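PDB 1XP4: D-alanyl-D-alanine carboxypeptidase from Streptococcus pneumoniae R6, which probably removes the terminal D-alanyl residue from the peptide chains of cell wall precursors, as a serine-type carboxypeptidase of the S11 family. Local coordinates for residues S119-D122 against F123-M127; G159-K162 against D163-N166; I316-V319 against G320-S323. All blocks are in the same frame, centred on the assembly; numbering follows the deposited sequence.

Contact 1: residues S119-D122 against F123-M127; sequences SEKD and FVDMM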
loop_
_atom_site.group_PDB
_atom_site.type_symbol
_atom_site.label_atom_id
_atom_site.label_comp_id
_atom_site.label_asym_id
_atom_site.label_seq_id
_atom_site.Cartn_x
_atom_site.Cartn_y
_atom_site.Cartn_z
ATOM N N SER A 119 12.539 21.008 6.076
ATOM C CA SER A 119 11.534 21.294 7.093
ATOM C C SER A 119 10.303 20.415 6.884
ATOM O O SER A 119 10.063 19.911 5.787
ATOM C CB SER A 119 11.125 22.768 7.034
ATOM O OG SER A 119 10.445 23.066 5.825
ATOM N N GLU A 120 9.525 20.222 7.937
ATOM C CA GLU A 120 8.329 19.421 7.795
ATOM C C GLU A 120 7.395 20.104 6.781
ATOM O O GLU A 120 6.725 19.437 5.996
ATOM C CB GLU A 120 7.640 19.254 9.150
ATOM C CG GLU A 120 6.379 18.429 9.065
ATOM C CD GLU A 120 5.822 18.037 10.414
ATOM O OE1 GLU A 120 5.854 18.882 11.337
ATOM O OE2 GLU A 120 5.334 16.888 10.538
ATOM N N LYS A 121 7.372 21.434 6.779
ATOM C CA LYS A 121 6.517 22.164 5.854
ATOM C C LYS A 121 6.802 21.818 4.403
ATOM O O LYS A 121 5.887 21.501 3.641
ATOM C CB LYS A 121 6.677 23.671 6.005
ATOM C CG LYS A 121 5.855 24.399 4.955
ATOM C CD LYS A 121 6.162 25.883 4.842
ATOM C CE LYS A 121 5.303 26.527 3.739
ATOM N NZ LYS A 121 5.496 25.879 2.411
ATOM N N ASP A 122 8.067 21.919 4.008
ATOM C CA ASP A 122 8.436 21.604 2.637
ATOM C C ASP A 122 8.073 20.157 2.368
ATOM O O ASP A 122 7.537 19.835 1.306
ATOM C CB ASP A 122 9.935 21.821 2.407
ATOM C CG ASP A 122 10.340 23.284 2.548
ATOM O OD1 ASP A 122 9.680 24.148 1.933
ATOM O OD2 ASP A 122 11.322 23.572 3.268
ATOM N N PHE A 123 8.348 19.284 3.335
ATOM C CA PHE A 123 8.018 17.874 3.163
ATOM C C PHE A 123 6.514 17.704 2.900
ATOM O O PHE A 123 6.113 16.918 2.040
ATOM C CB PHE A 123 8.427 17.054 4.391
ATOM C CG PHE A 123 8.490 15.583 4.124
ATOM C CD1 PHE A 123 9.607 15.024 3.514
ATOM C CD2 PHE A 123 7.418 14.759 4.434
ATOM C CE1 PHE A 123 9.655 13.660 3.216
ATOM C CE2 PHE A 123 7.453 13.394 4.140
ATOM C CZ PHE A 123 8.577 12.845 3.530
ATOM N N VAL A 124 5.685 18.443 3.636
ATOM C CA VAL A 124 4.241 18.362 3.441
ATOM C C VAL A 124 3.857 18.762 2.012
ATOM O O VAL A 124 2.992 18.137 1.389
ATOM C CB VAL A 124 3.466 19.259 4.439
ATOM C CG1 VAL A 124 1.985 19.305 4.048
ATOM C CG2 VAL A 124 3.618 18.715 5.870
ATOM N N ASP A 125 4.500 19.800 1.489
ATOM C CA ASP A 125 4.206 20.225 0.137
ATOM C C ASP A 125 4.574 19.087 -0.799
ATOM O O ASP A 125 3.937 18.885 -1.836
ATOM C CB ASP A 125 4.992 21.486 -0.215
ATOM C CG ASP A 125 4.534 22.702 0.580
ATOM O OD1 ASP A 125 3.320 22.819 0.863
ATOM O OD2 ASP A 125 5.389 23.551 0.910
HETATM N N MSE A 126 5.604 18.335 -0.430
HETATM C CA MSE A 126 6.022 17.211 -1.245
HETATM C C MSE A 126 4.951 16.130 -1.201
HETATM O O MSE A 126 4.615 15.539 -2.232
HETATM C CB MSE A 126 7.358 16.644 -0.753
HETATM C CG MSE A 126 8.577 17.423 -1.220
HETATM SE SE MSE A 126 10.260 16.734 -0.560
HETATM C CE MSE A 126 10.155 14.945 -1.272
HETATM N N MSE A 127 4.402 15.863 -0.019
HETATM C CA MSE A 127 3.379 14.834 0.051
HETATM C C MSE A 127 2.070 15.299 -0.582
HETATM O O MSE A 127 1.269 14.481 -1.048
HETATM C CB MSE A 127 3.182 14.320 1.497
HETATM C CG MSE A 127 3.427 15.303 2.625
HETATM SE SE MSE A 127 3.741 14.460 4.382
HETATM C CE MSE A 127 2.150 13.369 4.534
HETATM O O HOH W 1 7.881 23.987 -0.329
#
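Between Ser119 and Met126 the backbone winds into the first turns of helix 120-133, with the amides of Phe123, Val124, Asp125 and Met126 bonded to the carbonyls of Ser119, Glu120, Lys121 and Asp122. The start of this helix is closed by an N-cap. Ser119 OG accepts the amide of Asp122 N at 3.2 Å along an almost straight N-H...O line of 171°, taking the place of the carbonyl that a preceding turn would have supplied. The same hydroxyl donates to Asp122 OD2 over 2.8 Å and meets that oxygen from above the carboxylate plane, so backbone and side chain of one residue hold the cap. A carboxylate at this end of a helix is probably stabilised by the helix dipole. Lys121, in the same first turn, reaches Asp125 one turn further along: NZ forms a salt bridge with OD2 at 2.8 Å, received on the syn lone pair of that oxygen. The lysine chain starts with CG anti to its own N (chi1 176°), runs extended and bends only at its last torsion, which brings NZ over to the acid. The hydroxyl of Tyr157 joins both partners, with a hydrogen bond to Asp125 OD1 and a weak one to Lys121 NZ. The buried side of the helix differs: Phe123 packs on helices 44-57 and 106-117, its side chain about 9 Å from that of Lys44, the predicted proton acceptor, while the carboxylate of Glu120 is held by Tyr71 and Thr144. On the outer side the carboxylates of Asp122 and Asp125 come within 4.5 Å, OD1 to OD2. A water spans them, giving hydrogen bonds to Asp122 OD1 at 2.9 Å and to Asp125 OD2 at 2.8 Å.

Contact 2: residues G159-K162 against D163-N166; sequences GSKK and DEEN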
loop_
_atom_site.group_PDB
_atom_site.type_symbol
_atom_site.label_atom_id
_atom_site.label_comp_id
_atom_site.label_asym_id
_atom_site.label_seq_id
_atom_site.Cartn_x
_atom_site.Cartn_y
_atom_site.Cartn_z
ATOM N N GLY A 159 -0.942 28.472 8.071
ATOM C CA GLY A 159 -2.267 28.526 7.490
ATOM C C GLY A 159 -3.175 27.457 8.062
ATOM O O GLY A 159 -4.386 27.650 8.142
ATOM N N SER A 160 -2.598 26.329 8.461
ATOM C CA SER A 160 -3.387 25.243 9.027
ATOM C C SER A 160 -3.985 25.652 10.375
ATOM O O SER A 160 -3.456 26.517 11.068
ATOM C CB SER A 160 -2.527 23.983 9.191
ATOM O OG SER A 160 -1.538 24.148 10.188
ATOM N N LYS A 161 -5.097 25.028 10.738
ATOM C CA LYS A 161 -5.760 25.341 11.992
ATOM C C LYS A 161 -5.106 24.564 13.121
ATOM O O LYS A 161 -4.453 23.550 12.888
ATOM C CB LYS A 161 -7.252 25.021 11.879
ATOM C CG LYS A 161 -7.916 25.772 10.724
ATOM C CD LYS A 161 -9.375 25.399 10.517
ATOM C CE LYS A 161 -9.943 26.136 9.304
ATOM N NZ LYS A 161 -11.389 25.843 9.073
ATOM N N LYS A 162 -5.282 25.052 14.342
ATOM C CA LYS A 162 -4.681 24.438 15.518
ATOM C C LYS A 162 -5.141 23.036 15.884
ATOM O O LYS A 162 -4.423 22.319 16.577
ATOM C CB LYS A 162 -4.841 25.371 16.714
ATOM C CG LYS A 162 -4.044 26.656 16.553
ATOM C CD LYS A 162 -4.138 27.536 17.785
ATOM C CE LYS A 162 -3.213 28.738 17.677
ATOM N NZ LYS A 162 -3.307 29.601 18.888
ATOM N N ASP A 163 -6.329 22.636 15.442
ATOM C CA ASP A 163 -6.786 21.283 15.735
ATOM C C ASP A 163 -6.996 20.456 14.465
ATOM O O ASP A 163 -7.696 19.444 14.485
ATOM C CB ASP A 163 -8.068 21.298 16.575
ATOM C CG ASP A 163 -9.145 22.179 15.993
ATOM O OD1 ASP A 163 -9.224 22.306 14.755
ATOM O OD2 ASP A 163 -9.934 22.735 16.783
ATOM N N GLU A 164 -6.376 20.891 13.369
ATOM C CA GLU A 164 -6.477 20.191 12.089
ATOM C C GLU A 164 -5.812 18.832 12.147
ATOM O O GLU A 164 -4.868 18.620 12.907
ATOM C CB GLU A 164 -5.794 20.977 10.967
ATOM C CG GLU A 164 -6.605 22.084 10.350
ATOM C CD GLU A 164 -6.422 22.127 8.850
ATOM O OE1 GLU A 164 -6.850 21.161 8.188
ATOM O OE2 GLU A 164 -5.848 23.107 8.327
ATOM N N GLU A 165 -6.304 17.918 11.324
ATOM C CA GLU A 165 -5.745 16.576 11.236
ATOM C C GLU A 165 -5.685 16.187 9.764
ATOM O O GLU A 165 -6.488 16.666 8.966
ATOM C CB GLU A 165 -6.613 15.577 12.007
ATOM C CG GLU A 165 -6.451 15.655 13.503
ATOM C CD GLU A 165 -6.844 14.365 14.194
ATOM O OE1 GLU A 165 -6.497 13.287 13.657
ATOM O OE2 GLU A 165 -7.476 14.430 15.276
ATOM N N ASN A 166 -4.734 15.338 9.390
ATOM C CA ASN A 166 -4.654 14.929 7.990
ATOM C C ASN A 166 -5.919 14.153 7.667
ATOM O O ASN A 166 -6.466 13.474 8.541
ATOM C CB ASN A 166 -3.442 14.029 7.733
ATOM C CG ASN A 166 -2.130 14.711 8.036
ATOM O OD1 ASN A 166 -2.024 15.936 7.989
ATOM N ND2 ASN A 166 -1.113 13.915 8.333
HETATM O O HOH W 2 -6.420 25.303 6.618
#
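The carboxylate of Glu164 is the flat group that Ser160 and Lys161 meet at its OE2 end. Lys161 N lies in its plane, at the OE2 edge, while CB of Ser160 stands off one face, 3.5 Å from OE2, and CB of Lys161 is displaced toward the other. The motif is a type I beta turn from Lys161 to Glu164, set in the long loop between helix 120-133 and strand 167-168 of the carboxypeptidase domain. Its own closing bond, Glu164 N to Lys161 O, is weak at 3.3 Å. The side chain of Glu164 adds a second link in the reverse direction: Lys161 N donates to OE2 over 3.2 Å with an N-H...O angle of 160°, and the oxygen uses its anti lone pair. Backbone amide and side-chain acid thus bridge the two ends of the turn. The fold-back depends on chi1 of -82°, which sets CG opposite the carbonyl carbon and beside the backbone N, and on the bend at chi2 that follows. CG then rests on Lys161 CB at 3.4 Å. Contact with Lys161 is through backbone and aliphatic carbons; its extended chain keeps NZ 6.2 Å from Glu164 OE2, too far for a salt bridge. Lys162 and Asp163, at the two central positions of the turn, are exposed. Across the loop, Asn149 ND2 donates to Lys161 O and the backbone of Asn149 bonds to that of Glu164, while Ser160 OG pairs with Tyr157 O. Two residues past the turn, the Asn166 side chain is hydrogen-bonded to Val142 N, Asn143 O and Thr43 OG1. Ahead of the turn, a water displaced toward the same face as Lys161 CB donates to Glu164 OE2 at 2.8 Å and, weakly, to Gly159 O.

Contact 3: residues I316-V319 against G320-S323; sequences IERV and GNQS
Asn321 turns back on Arg318 where strand 313-318 of a two-stranded antiparallel sheet in the C-terminal domain ends and an irregular loop begins. The packed part is this one pair. ND2 of Asn321 is modelled too close to Arg318 CB, so the exact placing of the amide is doubtful; what can be said is that the asparagine side chain folds over the CB to CD part of the arginine. Its CG stands anti to the carbonyl carbon of its own residue (chi1 -68°), on a CB that points back to the strand end. Glu317 pairs through its backbone with Thr279 of the neighbouring strand 278-284, and Val319 touches the same threonine with its side chain. The other side is loose: Val319 and Gly320 are exposed, and Gly320 and Ser323 are poorly ordered. No hydrogen bond joins 316-319 to 320-323. The chain bends at Gly320, which has a positive phi of 116°. Beyond the asparagine the arginine runs extended from CG to NE, and its NH1 forms a salt bridge with OD1 of Asp355, a residue that the Asn321 side chain also touches.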
loop_
_atom_site.group_PDB
_atom_site.type_symbol
_atom_site.label_atom_id
_atom_site.label_comp_id
_atom_site.label_asym_id
_atom_site.label_seq_id
_atom_site.Cartn_x
_atom_site.Cartn_y
_atom_site.Cartn_z
ATOM N N ILE A 316 -9.171 -12.826 -10.388
ATOM C CA ILE A 316 -10.034 -12.867 -9.222
ATOM C C ILE A 316 -11.407 -13.283 -9.737
ATOM O O ILE A 316 -11.862 -12.775 -10.756
ATOM C CB ILE A 316 -10.165 -11.490 -8.556
ATOM C CG1 ILE A 316 -8.789 -10.902 -8.292
ATOM C CG2 ILE A 316 -10.907 -11.625 -7.233
ATOM C CD1 ILE A 316 -8.853 -9.610 -7.530
ATOM N N GLU A 317 -12.060 -14.211 -9.048
ATOM C CA GLU A 317 -13.379 -14.671 -9.463
ATOM C C GLU A 317 -14.269 -14.883 -8.241
ATOM O O GLU A 317 -13.860 -15.516 -7.264
ATOM C CB GLU A 317 -13.259 -15.981 -10.256
ATOM C CG GLU A 317 -14.583 -16.525 -10.800
ATOM C CD GLU A 317 -14.423 -17.873 -11.504
ATOM O OE1 GLU A 317 -13.761 -18.766 -10.931
ATOM O OE2 GLU A 317 -14.967 -18.044 -12.621
ATOM N N ARG A 318 -15.476 -14.333 -8.287
ATOM C CA ARG A 318 -16.472 -14.735 -7.343
ATOM C C ARG A 318 -16.752 -16.249 -7.468
ATOM O O ARG A 318 -16.555 -16.879 -8.503
ATOM C CB ARG A 318 -17.699 -13.885 -7.583
ATOM C CG ARG A 318 -18.141 -13.119 -6.344
ATOM C CD ARG A 318 -19.427 -12.333 -6.595
ATOM N NE ARG A 318 -19.693 -11.443 -5.480
ATOM C CZ ARG A 318 -19.331 -10.169 -5.648
ATOM N NH1 ARG A 318 -18.798 -9.780 -6.775
ATOM N NH2 ARG A 318 -19.558 -9.284 -4.685
ATOM N N VAL A 319 -17.072 -16.893 -6.343
ATOM C CA VAL A 319 -17.308 -18.332 -6.399
ATOM C C VAL A 319 -18.803 -18.670 -6.473
ATOM O O VAL A 319 -19.591 -18.252 -5.645
ATOM C CB VAL A 319 -16.743 -18.992 -5.111
ATOM C CG1 VAL A 319 -15.541 -18.237 -4.553
ATOM C CG2 VAL A 319 -17.780 -19.123 -4.016
ATOM N N GLY A 320 -19.171 -19.415 -7.559
ATOM C CA GLY A 320 -20.628 -19.625 -7.637
ATOM C C GLY A 320 -21.319 -18.985 -8.861
ATOM O O GLY A 320 -22.471 -19.218 -9.193
ATOM N N ASN A 321 -20.532 -18.230 -9.644
ATOM C CA ASN A 321 -21.151 -17.206 -10.517
ATOM C C ASN A 321 -21.560 -17.830 -11.846
ATOM O O ASN A 321 -20.811 -18.532 -12.478
ATOM C CB ASN A 321 -20.043 -16.180 -10.833
ATOM C CG ASN A 321 -19.641 -15.387 -9.615
ATOM O OD1 ASN A 321 -20.452 -15.041 -8.775
ATOM N ND2 ASN A 321 -18.349 -15.016 -9.577
ATOM N N GLN A 322 -22.798 -17.504 -12.304
ATOM C CA GLN A 322 -23.249 -18.151 -13.560
ATOM C C GLN A 322 -22.023 -18.126 -14.490
ATOM O O GLN A 322 -20.980 -17.717 -14.038
ATOM C CB GLN A 322 -24.390 -17.288 -14.137
ATOM C CG GLN A 322 -25.697 -17.246 -13.307
ATOM C CD GLN A 322 -26.814 -16.416 -13.921
ATOM O OE1 GLN A 322 -27.903 -16.287 -13.387
ATOM N NE2 GLN A 322 -26.542 -15.932 -15.150
ATOM N N SER A 323 -22.030 -18.714 -15.718
ATOM C CA SER A 323 -20.745 -18.888 -16.408
ATOM C C SER A 323 -20.177 -17.478 -16.811
ATOM O O SER A 323 -20.039 -16.550 -16.023
ATOM C CB SER A 323 -21.084 -19.596 -17.756
ATOM O OG SER A 323 -22.473 -19.441 -18.105
#

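In the fold
Contacts 1, 2 and 3 follow one another along the chain. The first two share one side of the carboxypeptidase domain: contact 1 opens helix 120-133, and contact 2 is a turn in the loop that follows this helix. Their centres are 15 Å apart and their nearest atoms about 5 Å, without touching. Tyr157 connects them, reaching the salt bridge of 119-127 through its hydroxyl and Ser160 through its carbonyl. Phe123 of contact 1 comes near the predicted catalytic Lys44, and Asn166 of contact 2 bonds Thr43 beside it, though the turn itself lies away from the site. Contact 3 marks the C-terminal domain, across the chain's centre, 46 Å from either, centre to centre.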